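Local coordinates for protein PKS (Streptomyces albus, PDB 4OQJ) that probably catalyses the chain-extending condensation of acyl thioesters as a ketosynthase of the AT-less polyketide assembly line that builds oxazolomycin, at residues V187-A192 with L197-L202; A579-P584 with A596-Q601. All coordinates share one frame; numbering follows the deposited sequence.

Interaction 1: residues V187-A192 with L197-L202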
ATOM      1  N   VAL A 187      -5.369  -1.491  -4.386  1.00  8.42           N
ATOM      2  CA  VAL A 187      -4.153  -0.720  -4.231  1.00  8.46           C
ATOM      3  C   VAL A 187      -2.956  -1.484  -4.784  1.00  9.39           C
ATOM      4  O   VAL A 187      -2.746  -2.654  -4.455  1.00  8.77           O
ATOM      5  CB  VAL A 187      -3.903  -0.380  -2.738  1.00 10.24           C
ATOM      6  CG1 VAL A 187      -2.666   0.509  -2.572  1.00 13.73           C
ATOM      7  CG2 VAL A 187      -5.119   0.316  -2.146  1.00 10.21           C
ATOM      8  N   SER A 188      -2.176  -0.833  -5.634  1.00  9.60           N
ATOM      9  CA  SER A 188      -0.911  -1.427  -6.056  1.00 13.48           C
ATOM     10  C   SER A 188       0.158  -1.075  -5.033  1.00 11.85           C
ATOM     11  O   SER A 188       0.359   0.092  -4.687  1.00 12.59           O
ATOM     12  CB  SER A 188      -0.506  -0.973  -7.452  1.00 14.71           C
ATOM     13  OG  SER A 188      -1.502  -1.372  -8.382  1.00 17.92           O
ATOM     14  N   THR A 189       0.795  -2.117  -4.518  1.00  9.61           N
ATOM     15  CA  THR A 189       1.766  -2.003  -3.440  1.00 14.33           C
ATOM     16  C   THR A 189       3.061  -2.653  -3.904  1.00 10.90           C
ATOM     17  O   THR A 189       3.062  -3.784  -4.416  1.00 11.86           O
ATOM     18  CB  THR A 189       1.246  -2.673  -2.152  1.00 20.30           C
ATOM     19  OG1 THR A 189       1.372  -4.079  -2.273  1.00 27.74           O
ATOM     20  CG2 THR A 189      -0.226  -2.357  -1.927  1.00 19.83           C
ATOM     21  N   ASN A 190       4.165  -1.939  -3.742  1.00  8.17           N
ATOM     22  CA  ASN A 190       5.448  -2.378  -4.264  1.00  9.87           C
ATOM     23  C   ASN A 190       6.589  -2.082  -3.284  1.00 12.23           C
ATOM     24  O   ASN A 190       6.769  -0.936  -2.885  1.00 11.91           O
ATOM     25  CB  ASN A 190       5.718  -1.680  -5.594  1.00 10.97           C
ATOM     26  CG  ASN A 190       4.942  -2.287  -6.733  1.00 15.07           C
ATOM     27  OD1 ASN A 190       3.879  -1.788  -7.124  1.00 14.11           O
ATOM     28  ND2 ASN A 190       5.459  -3.387  -7.267  1.00 14.79           N
ATOM     29  N   THR A 191       7.342  -3.122  -2.915  1.00 11.37           N
ATOM     30  CA  THR A 191       8.526  -2.985  -2.070  1.00 13.05           C
ATOM     31  C   THR A 191       9.605  -3.948  -2.554  1.00 13.03           C
ATOM     32  O   THR A 191      10.329  -4.543  -1.760  1.00  9.83           O
ATOM     33  CB  THR A 191       8.196  -3.277  -0.581  1.00 17.47           C
ATOM     34  OG1 THR A 191       7.712  -4.618  -0.448  1.00 16.10           O
ATOM     35  CG2 THR A 191       7.120  -2.314  -0.068  1.00 15.71           C
ATOM     36  N   ALA A 192       9.696  -4.107  -3.863  1.00  8.66           N
ATOM     37  CA  ALA A 192      10.644  -5.045  -4.467  1.00 10.12           C
ATOM     38  C   ALA A 192      10.440  -6.484  -3.943  1.00  9.35           C
ATOM     39  O   ALA A 192       9.315  -6.967  -3.929  1.00 11.23           O
ATOM     40  CB  ALA A 192      12.090  -4.558  -4.237  1.00 11.31           C
ATOM     41  N   LEU A 197       4.538 -10.253   0.734  1.00  8.50           N
ATOM     42  CA  LEU A 197       4.130 -10.297   2.136  1.00  9.89           C
ATOM     43  C   LEU A 197       3.701  -8.938   2.669  1.00  8.95           C
ATOM     44  O   LEU A 197       2.867  -8.864   3.559  1.00 10.90           O
ATOM     45  CB  LEU A 197       5.254 -10.872   2.982  1.00 10.48           C
ATOM     46  CG  LEU A 197       5.689 -12.299   2.612  1.00 13.46           C
ATOM     47  CD1 LEU A 197       6.661 -12.836   3.668  1.00 16.07           C
ATOM     48  CD2 LEU A 197       4.496 -13.258   2.428  1.00 13.84           C
ATOM     49  N   VAL A 198       4.245  -7.859   2.121  1.00  7.68           N
ATOM     50  CA  VAL A 198       3.724  -6.526   2.429  1.00  7.80           C
ATOM     51  C   VAL A 198       2.266  -6.417   1.964  1.00  8.44           C
ATOM     52  O   VAL A 198       1.423  -5.897   2.692  1.00  9.73           O
ATOM     53  CB  VAL A 198       4.589  -5.416   1.795  1.00  9.00           C
ATOM     54  CG1 VAL A 198       3.976  -4.037   2.019  1.00 12.10           C
ATOM     55  CG2 VAL A 198       6.010  -5.455   2.375  1.00  8.66           C
ATOM     56  N   ALA A 199       1.946  -6.939   0.779  1.00 10.15           N
ATOM     57  CA  ALA A 199       0.572  -6.899   0.301  1.00 10.51           C
ATOM     58  C   ALA A 199      -0.313  -7.694   1.257  1.00  9.53           C
ATOM     59  O   ALA A 199      -1.417  -7.260   1.611  1.00 11.55           O
ATOM     60  CB  ALA A 199       0.471  -7.447  -1.112  1.00  8.20           C
ATOM     61  N   VAL A 200       0.184  -8.857   1.690  1.00  9.56           N
ATOM     62  CA  VAL A 200      -0.541  -9.668   2.662  1.00 10.52           C
ATOM     63  C   VAL A 200      -0.743  -8.870   3.952  1.00 10.78           C
ATOM     64  O   VAL A 200      -1.832  -8.857   4.527  1.00  9.49           O
ATOM     65  CB  VAL A 200       0.200 -10.998   2.954  1.00 10.82           C
ATOM     66  CG1 VAL A 200      -0.372 -11.697   4.183  1.00 12.45           C
ATOM     67  CG2 VAL A 200       0.101 -11.937   1.751  1.00  9.35           C
ATOM     68  N   HIS A 201       0.310  -8.200   4.412  1.00 10.76           N
ATOM     69  CA  HIS A 201       0.212  -7.405   5.632  1.00 11.48           C
ATOM     70  C   HIS A 201      -0.862  -6.327   5.508  1.00 10.74           C
ATOM     71  O   HIS A 201      -1.702  -6.159   6.408  1.00  8.83           O
ATOM     72  CB  HIS A 201       1.555  -6.781   5.944  1.00 11.37           C
ATOM     73  CG  HIS A 201       1.520  -5.784   7.050  1.00 10.97           C
ATOM     74  ND1 HIS A 201       1.553  -6.146   8.377  1.00 12.58           N
ATOM     75  CD2 HIS A 201       1.500  -4.432   7.020  1.00 10.78           C
ATOM     76  CE1 HIS A 201       1.558  -5.053   9.125  1.00 15.00           C
ATOM     77  NE2 HIS A 201       1.526  -4.001   8.330  1.00 14.35           N
ATOM     78  N   LEU A 202      -0.868  -5.602   4.391  1.00 11.87           N
ATOM     79  CA  LEU A 202      -1.834  -4.512   4.250  1.00 14.93           C
ATOM     80  C   LEU A 202      -3.260  -5.049   4.080  1.00 12.22           C
ATOM     81  O   LEU A 202      -4.209  -4.444   4.582  1.00  9.18           O
ATOM     82  CB  LEU A 202      -1.463  -3.598   3.084  1.00 13.31           C
ATOM     83  CG  LEU A 202      -0.142  -2.840   3.275  1.00 13.62           C
ATOM     84  CD1 LEU A 202       0.221  -2.109   1.996  1.00 17.93           C
ATOM     85  CD2 LEU A 202      -0.217  -1.874   4.460  1.00 11.51           C
TER

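Interaction 2: residues A579-P584 with A596-Q601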
ATOM      1  N   ALA A 579     -55.791 -23.937  -0.379  1.00 37.67           N
ATOM      2  CA  ALA A 579     -56.673 -23.007   0.319  1.00 40.68           C
ATOM      3  C   ALA A 579     -57.592 -22.297  -0.673  1.00 45.82           C
ATOM      4  O   ALA A 579     -58.808 -22.229  -0.476  1.00 50.64           O
ATOM      5  CB  ALA A 579     -55.857 -21.999   1.100  1.00 37.53           C
ATOM      6  N   GLU A 580     -57.003 -21.785  -1.748  1.00 42.13           N
ATOM      7  CA  GLU A 580     -57.750 -21.073  -2.778  1.00 42.05           C
ATOM      8  C   GLU A 580     -58.780 -21.965  -3.462  1.00 45.09           C
ATOM      9  O   GLU A 580     -59.864 -21.513  -3.814  1.00 48.48           O
ATOM     10  CB  GLU A 580     -56.790 -20.510  -3.833  1.00 44.78           C
ATOM     11  CG  GLU A 580     -55.737 -19.556  -3.294  1.00 57.14           C
ATOM     12  CD  GLU A 580     -56.264 -18.157  -3.053  1.00 70.06           C
ATOM     13  OE1 GLU A 580     -57.480 -17.928  -3.240  1.00 70.52           O
ATOM     14  OE2 GLU A 580     -55.451 -17.287  -2.675  1.00 77.81           O
ATOM     15  N   LEU A 581     -58.429 -23.230  -3.668  1.00 46.44           N
ATOM     16  CA  LEU A 581     -59.299 -24.151  -4.391  1.00 45.02           C
ATOM     17  C   LEU A 581     -60.418 -24.682  -3.511  1.00 40.79           C
ATOM     18  O   LEU A 581     -61.367 -25.277  -4.011  1.00 39.69           O
ATOM     19  CB  LEU A 581     -58.498 -25.330  -4.947  1.00 43.48           C
ATOM     20  CG  LEU A 581     -57.423 -25.026  -5.990  1.00 42.64           C
ATOM     21  CD1 LEU A 581     -56.821 -26.330  -6.495  1.00 41.32           C
ATOM     22  CD2 LEU A 581     -57.965 -24.188  -7.142  1.00 42.91           C
ATOM     23  N   GLY A 582     -60.282 -24.490  -2.204  1.00 44.53           N
ATOM     24  CA  GLY A 582     -61.277 -24.957  -1.255  1.00 53.02           C
ATOM     25  C   GLY A 582     -61.186 -26.435  -0.913  1.00 52.22           C
ATOM     26  O   GLY A 582     -62.143 -26.998  -0.390  1.00 51.82           O
ATOM     27  N   THR A 583     -60.044 -27.061  -1.188  1.00 45.25           N
ATOM     28  CA  THR A 583     -59.867 -28.492  -0.932  1.00 39.47           C
ATOM     29  C   THR A 583     -58.684 -28.744   0.008  1.00 36.93           C
ATOM     30  O   THR A 583     -57.658 -28.074  -0.090  1.00 36.97           O
ATOM     31  CB  THR A 583     -59.645 -29.263  -2.244  1.00 40.78           C
ATOM     32  OG1 THR A 583     -60.645 -28.883  -3.194  1.00 41.27           O
ATOM     33  CG2 THR A 583     -59.714 -30.766  -2.005  1.00 44.18           C
ATOM     34  N   PRO A 584     -58.822 -29.707   0.934  1.00 38.37           N
ATOM     35  CA  PRO A 584     -57.670 -30.006   1.794  1.00 40.34           C
ATOM     36  C   PRO A 584     -56.451 -30.479   0.997  1.00 38.17           C
ATOM     37  O   PRO A 584     -56.611 -31.197   0.007  1.00 35.21           O
ATOM     38  CB  PRO A 584     -58.193 -31.116   2.708  1.00 42.34           C
ATOM     39  CG  PRO A 584     -59.674 -30.899   2.745  1.00 43.43           C
ATOM     40  CD  PRO A 584     -60.044 -30.403   1.380  1.00 40.87           C
ATOM     41  N   ALA A 596     -56.155 -31.592  -8.936  1.00 27.66           N
ATOM     42  CA  ALA A 596     -54.909 -32.088  -8.379  1.00 26.47           C
ATOM     43  C   ALA A 596     -53.748 -31.821  -9.327  1.00 25.16           C
ATOM     44  O   ALA A 596     -52.677 -31.401  -8.907  1.00 24.33           O
ATOM     45  CB  ALA A 596     -55.027 -33.569  -8.086  1.00 28.99           C
ATOM     46  N   ALA A 597     -53.969 -32.059 -10.615  1.00 27.25           N
ATOM     47  CA  ALA A 597     -52.931 -31.826 -11.613  1.00 29.84           C
ATOM     48  C   ALA A 597     -52.605 -30.342 -11.687  1.00 28.74           C
ATOM     49  O   ALA A 597     -51.441 -29.968 -11.792  1.00 28.64           O
ATOM     50  CB  ALA A 597     -53.366 -32.347 -12.979  1.00 38.34           C
ATOM     51  N   PHE A 598     -53.627 -29.493 -11.624  1.00 28.20           N
ATOM     52  CA  PHE A 598     -53.395 -28.055 -11.591  1.00 28.42           C
ATOM     53  C   PHE A 598     -52.542 -27.666 -10.383  1.00 29.51           C
ATOM     54  O   PHE A 598     -51.504 -27.024 -10.534  1.00 30.28           O
ATOM     55  CB  PHE A 598     -54.712 -27.278 -11.548  1.00 28.36           C
ATOM     56  CG  PHE A 598     -54.518 -25.807 -11.358  1.00 30.82           C
ATOM     57  CD1 PHE A 598     -54.213 -24.987 -12.436  1.00 33.76           C
ATOM     58  CD2 PHE A 598     -54.605 -25.243 -10.103  1.00 28.47           C
ATOM     59  CE1 PHE A 598     -54.009 -23.635 -12.258  1.00 32.51           C
ATOM     60  CE2 PHE A 598     -54.403 -23.891  -9.924  1.00 28.38           C
ATOM     61  CZ  PHE A 598     -54.104 -23.088 -11.004  1.00 29.70           C
ATOM     62  N   ALA A 599     -52.991 -28.055  -9.190  1.00 29.15           N
ATOM     63  CA  ALA A 599     -52.324 -27.687  -7.937  1.00 26.50           C
ATOM     64  C   ALA A 599     -50.826 -28.001  -7.948  1.00 23.02           C
ATOM     65  O   ALA A 599     -50.014 -27.135  -7.642  1.00 22.48           O
ATOM     66  CB  ALA A 599     -52.987 -28.385  -6.767  1.00 25.14           C
ATOM     67  N   VAL A 600     -50.466 -29.227  -8.301  1.00 22.62           N
ATOM     68  CA  VAL A 600     -49.064 -29.624  -8.349  1.00 21.90           C
ATOM     69  C   VAL A 600     -48.275 -28.747  -9.317  1.00 22.61           C
ATOM     70  O   VAL A 600     -47.169 -28.323  -9.010  1.00 21.64           O
ATOM     71  CB  VAL A 600     -48.903 -31.090  -8.768  1.00 26.15           C
ATOM     72  CG1 VAL A 600     -47.419 -31.481  -8.834  1.00 26.12           C
ATOM     73  CG2 VAL A 600     -49.621 -31.985  -7.787  1.00 34.11           C
ATOM     74  N   GLN A 601     -48.852 -28.466 -10.482  1.00 23.02           N
ATOM     75  CA  GLN A 601     -48.156 -27.672 -11.484  1.00 23.95           C
ATOM     76  C   GLN A 601     -48.052 -26.210 -11.056  1.00 23.30           C
ATOM     77  O   GLN A 601     -47.008 -25.594 -11.244  1.00 21.13           O
ATOM     78  CB  GLN A 601     -48.856 -27.781 -12.844  1.00 23.17           C
ATOM     79  CG  GLN A 601     -48.648 -29.126 -13.531  1.00 23.58           C
ATOM     80  CD  GLN A 601     -49.329 -29.218 -14.890  1.00 26.04           C
ATOM     81  OE1 GLN A 601     -48.709 -28.984 -15.924  1.00 31.09           O
ATOM     82  NE2 GLN A 601     -50.598 -29.580 -14.889  1.00 25.29           N
TER

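Interaction 1: residues V187-A192 with L197-L202
The nucleophile elbow of the thiolase-like fold, the strand-turn-helix unit that carries the active-site cysteine at its turn in ketosynthases, is packed here by Thr189 of strand 186-190 and Thr191 just beyond its end against Val198, Ala199 and Leu202 of helix 195-209. Next to the turn, Thr191 and Val198 reach toward each other tip to tip. Thr191 OG1 comes to 3.4 Å from Val198 CG2, while Thr191 CG2 stands 4.1 Å from Val198 CG1, so both branches of the valine are engaged. Val198 CG1 lies anti to the backbone N (chi1 175°), which leaves CG2 beside that N and facing the threonine hydroxyl. The hydroxyl finds its polar partner in Ser194 OG at the turn, so its meeting with the valine is purely van der Waals.

Two residues back along the chain, Thr189 points OG1 at the methyl of Ala199, 3.7 Å from Ala199 CB; this buried hydroxyl has no polar partner in the model. The chi1 of 77° sets OG1 between the backbone N and the carbonyl carbon and CG2 beside the N; Thr189 CG2 then passes alongside Leu202, 4.0 Å from Leu202 CD1, the two side chains running in opposite directions.

Tyr135 of the adjoining strand 132-138 touches Thr189, Ala199 and Leu202 and helps bury the seam. On its other edge, strand 186-190 pairs antiparallel with a strand of the second subunit, carrying the sheet across the dimer interface, while helix 195-209 rests through Leu197 and Val200 on helix 376-390.

Interaction 2: residues A579-P584 with A596-Q601
Leu581, in the last turn of helix 568-581, carries this small apolar contact alone on its side, extending CD1 toward Phe598 and Ala599 of helix 594-610. Leu581 CD1 lies 4.4 Å from Phe598 CD2, and equally 4.4 Å separate Leu581 CD1 from Ala599 CB, so one methyl sits against two consecutive residues of the other helix. The leucine chain is stretched out, with CD1 anti to CA (chi2 -176°), and this carries its tip across between backbones that stay 8.6 Å apart from Leu581 CA to Ala599 CA.

Just behind the leucine, Gly582 ends the helix in a Schellman motif with positive phi, and Pro584 takes the N-cap position of the next helix. Within helix 594-610, Gln601 reaches back with chi2 extended, and its NE2 donates to Ala597 O at 3.2 Å, from above the carbonyl plane; Gln601 N reaches the same oxygen from the opposite face. Gln601 OE1 accepts from Val551 N, tying this far side of the helix to a neighbouring loop.

Further out, Leu588 of helix 585-590 touches both Leu581 and Ala599, and helix 627-635 packs on Leu581 through Ala628 and on Phe598 through Ala629 and Leu633.

Overall arrangement
From the N terminus, the chain first reaches interaction 1, which closes a tight turn of four residues between strand 186-190 and helix 195-209 in the ketosynthase core. Some 375 residues later interaction 2 closes a loop of eleven residues between its segments, with the short helix 585-590 in it, and joins helices 568-581 and 594-610. The two loops are in series and neither nest nor cross. They lie on opposite sides of the chain's centre. The centres of interactions 1 and 2 are about 62 Å apart, their nearest atoms about 49 Å. Interaction 1 joins strand to helix beside the dimer interface; interaction 2 joins helix to helix in a peripheral region, where no other chain of the assembly touches it.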